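PDB 3N6Y: immunoglobulin-like protein, which is of unknown function but is probably exported by way of a signal peptide and has an immunoglobulin-like fold of the E-set clan. Local coordinates for residues A[52-56]-A[118-122]. Residues are numbered along the deposited sequence; the frame is centred on the assembly and turned at random.
Sequences FGMRY and WRLMV
Strands 52-56 and 118-122 run in nearly the same direction, 23° apart, with axes 8.2 Å apart at closest approach and no hydrogen bond between them; side chains meet side chains and, in places, the opposite backbone. Phe52 enters edge-on: its CZ lies 3.9 Å from CE3 of Trp118, on one face of the indole and offset toward the rim. The planes stand at 89°, which makes the pair T-shaped, and the indole is steadied from outside by a hydrogen bond from NE1 to the carbonyl O of Val114. Leu120 packs where the facing strand has no side chain; its CD2 rests 3.8 Å from CA of Gly53, while CD1 turns to CE2 of Phe52. This is the facing-sheet core of an immunoglobulin-like sandwich: strand 52-56 pairs with strand 101-106, strand 118-122 lies between strands 68-74 and 127-136, and every touching residue is buried. Met54, a selenomethionine bent at chi3 (-65°), in one of its two conformers brings CE to 3.4 Å from the carbonyl O of Leu120 and against CG2 of Val122, passing alongside that side chain in the opposite sense. Tyr56, also in one of two conformers, and Val122 extend toward each other, CG2 of the valine lying 3.5 Å from CZ of the phenol and oblique to the ring. Met103 of strand 101-106 touches Tyr56, Leu120 and Val122, extending the same apolar layer.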
ATOM      1  N   PHE A  52       1.890   1.491  -7.885  1.00 13.92           N
ATOM      2  CA  PHE A  52       3.030   1.517  -7.014  1.00 14.01           C
ATOM      3  C   PHE A  52       2.657   1.200  -5.566  1.00 13.22           C
ATOM      4  O   PHE A  52       1.489   1.271  -5.189  1.00 13.58           O
ATOM      5  CB  PHE A  52       3.759   2.880  -7.043  1.00 13.39           C
ATOM      6  CG  PHE A  52       2.908   4.037  -6.537  1.00 13.85           C
ATOM      7  CD1 PHE A  52       1.940   4.634  -7.334  1.00 14.15           C
ATOM      8  CD2 PHE A  52       3.048   4.491  -5.225  1.00 15.04           C
ATOM      9  CE1 PHE A  52       1.162   5.656  -6.857  1.00 14.74           C
ATOM     10  CE2 PHE A  52       2.281   5.546  -4.747  1.00 15.40           C
ATOM     11  CZ  PHE A  52       1.328   6.117  -5.558  1.00 14.67           C
ATOM     12  N   GLY A  53       3.645   0.826  -4.788  1.00 12.81           N
ATOM     13  CA  GLY A  53       3.445   0.552  -3.385  1.00 13.13           C
ATOM     14  C   GLY A  53       4.437  -0.439  -2.836  1.00 13.80           C
ATOM     15  O   GLY A  53       5.611  -0.438  -3.240  1.00 13.10           O
HETATM   16  N   MSE A  54       3.969  -1.251  -1.905  1.00 13.90           N
HETATM   17  CA  MSE A  54       4.739  -2.180  -1.100  0.80 14.58           C
HETATM   18  C   MSE A  54       4.177  -3.619  -1.180  1.00 13.76           C
HETATM   19  O   MSE A  54       2.941  -3.807  -1.275  1.00 13.81           O
HETATM   20  CB  MSE A  54       4.763  -1.691   0.374  0.80 13.49           C
HETATM   21  CG  MSE A  54       5.676  -0.493   0.627  0.80 13.88           C
HETATM   22 SE   MSE A  54       5.610  -0.052   2.513  0.80 13.05          SE
HETATM   23  CE  MSE A  54       3.770   0.463   2.622  0.80 11.91           C
ATOM     24  N   ARG A  55       5.069  -4.612  -1.060  1.00 15.51           N
ATOM     25  CA  ARG A  55       4.702  -6.005  -0.913  1.00 16.47           C
ATOM     26  C   ARG A  55       5.598  -6.525   0.209  1.00 15.95           C
ATOM     27  O   ARG A  55       6.799  -6.233   0.267  1.00 16.86           O
ATOM     28  CB  ARG A  55       4.872  -6.805  -2.198  1.00 17.56           C
ATOM     29  CG  ARG A  55       4.424  -8.253  -2.052  1.00 18.69           C
ATOM     30  CD  ARG A  55       4.230  -8.913  -3.398  1.00 19.45           C
ATOM     31  NE  ARG A  55       5.506  -8.922  -4.126  1.00 20.76           N
ATOM     32  CZ  ARG A  55       5.612  -8.918  -5.449  1.00 21.15           C
ATOM     33  NH1 ARG A  55       4.543  -8.917  -6.227  1.00 21.24           N
ATOM     34  NH2 ARG A  55       6.810  -8.889  -6.002  1.00 21.81           N
ATOM     35  N   TYR A  56       5.019  -7.273   1.120  1.00 16.67           N
ATOM     36  CA  TYR A  56       5.685  -7.671   2.356  0.50 16.94           C
ATOM     37  C   TYR A  56       5.126  -9.012   2.849  1.00 16.61           C
ATOM     38  O   TYR A  56       4.070  -9.489   2.382  1.00 16.75           O
ATOM     39  CB  TYR A  56       5.548  -6.580   3.450  0.50 16.72           C
ATOM     40  CG  TYR A  56       4.210  -5.877   3.458  0.50 16.03           C
ATOM     41  CD1 TYR A  56       3.995  -4.757   2.675  0.50 15.90           C
ATOM     42  CD2 TYR A  56       3.140  -6.361   4.211  0.50 16.42           C
ATOM     43  CE1 TYR A  56       2.783  -4.132   2.650  0.50 15.56           C
ATOM     44  CE2 TYR A  56       1.938  -5.730   4.204  0.50 15.99           C
ATOM     45  CZ  TYR A  56       1.751  -4.620   3.397  0.50 15.51           C
ATOM     46  OH  TYR A  56       0.547  -3.976   3.328  0.50 15.93           O
ATOM     47  N   TRP A 118       3.453  10.890  -1.932  1.00 16.50           N
ATOM     48  CA  TRP A 118       2.462   9.951  -1.487  1.00 16.22           C
ATOM     49  C   TRP A 118       3.179   9.066  -0.461  1.00 17.00           C
ATOM     50  O   TRP A 118       4.262   8.488  -0.734  1.00 17.12           O
ATOM     51  CB  TRP A 118       2.007   9.075  -2.639  1.00 15.72           C
ATOM     52  CG  TRP A 118       1.231   9.779  -3.694  1.00 14.81           C
ATOM     53  CD1 TRP A 118       1.660  10.782  -4.530  1.00 15.48           C
ATOM     54  CD2 TRP A 118      -0.087   9.473  -4.073  1.00 15.14           C
ATOM     55  NE1 TRP A 118       0.638  11.102  -5.403  1.00 14.82           N
ATOM     56  CE2 TRP A 118      -0.441  10.319  -5.138  1.00 15.30           C
ATOM     57  CE3 TRP A 118      -1.013   8.564  -3.604  1.00 14.68           C
ATOM     58  CZ2 TRP A 118      -1.700  10.282  -5.727  1.00 14.33           C
ATOM     59  CZ3 TRP A 118      -2.290   8.520  -4.173  1.00 13.35           C
ATOM     60  CH2 TRP A 118      -2.601   9.371  -5.238  1.00 14.30           C
ATOM     61  N   ARG A 119       2.623   9.037   0.729  1.00 14.89           N
ATOM     62  CA  ARG A 119       3.173   8.272   1.825  0.50 14.91           C
ATOM     63  C   ARG A 119       2.182   7.149   2.119  1.00 14.73           C
ATOM     64  O   ARG A 119       1.039   7.408   2.487  1.00 14.29           O
ATOM     65  CB  ARG A 119       3.427   9.206   3.039  0.50 15.05           C
ATOM     66  CG  ARG A 119       3.854   8.487   4.334  0.50 15.31           C
ATOM     67  CD  ARG A 119       4.118   9.464   5.489  0.50 16.16           C
ATOM     68  NE  ARG A 119       4.906   8.910   6.585  0.50 15.96           N
ATOM     69  CZ  ARG A 119       5.197   9.568   7.715  0.50 17.01           C
ATOM     70  NH1 ARG A 119       4.754  10.812   7.924  0.50 18.06           N
ATOM     71  NH2 ARG A 119       5.975   8.993   8.639  0.50 16.72           N
ATOM     72  N   LEU A 120       2.619   5.897   1.948  1.00 12.81           N
ATOM     73  CA  LEU A 120       1.802   4.697   2.137  1.00 13.52           C
ATOM     74  C   LEU A 120       2.261   4.012   3.405  1.00 14.52           C
ATOM     75  O   LEU A 120       3.467   3.752   3.587  1.00 13.49           O
ATOM     76  CB  LEU A 120       2.009   3.749   0.943  1.00 13.89           C
ATOM     77  CG  LEU A 120       1.088   4.015  -0.274  1.00 14.62           C
ATOM     78  CD1 LEU A 120       1.157   5.459  -0.776  1.00 16.24           C
ATOM     79  CD2 LEU A 120       1.454   3.083  -1.402  1.00 16.11           C
HETATM   80  N   MSE A 121       1.342   3.822   4.317  1.00 12.57           N
HETATM   81  CA  MSE A 121       1.624   3.332   5.663  1.00 13.78           C
HETATM   82  C   MSE A 121       0.688   2.203   5.981  1.00 12.16           C
HETATM   83  O   MSE A 121      -0.532   2.357   5.871  1.00 14.51           O
HETATM   84  CB  MSE A 121       1.469   4.490   6.682  1.00 13.62           C
HETATM   85  CG  MSE A 121       2.308   5.695   6.345  1.00 14.79           C
HETATM   86 SE   MSE A 121       1.911   7.155   7.599  1.00 15.12          SE
HETATM   87  CE  MSE A 121       3.263   6.679   8.956  1.00 19.33           C
ATOM     88  N   VAL A 122       1.263   1.054   6.361  1.00 13.02           N
ATOM     89  CA  VAL A 122       0.509  -0.081   6.848  1.00 13.23           C
ATOM     90  C   VAL A 122       0.559  -0.159   8.372  1.00 12.97           C
ATOM     91  O   VAL A 122       1.613  -0.302   8.954  1.00 14.63           O
ATOM     92  CB  VAL A 122       1.071  -1.454   6.338  1.00 15.58           C
ATOM     93  CG1 VAL A 122       0.096  -2.587   6.766  1.00 17.65           C
ATOM     94  CG2 VAL A 122       1.271  -1.441   4.887  1.00 18.27           C
TER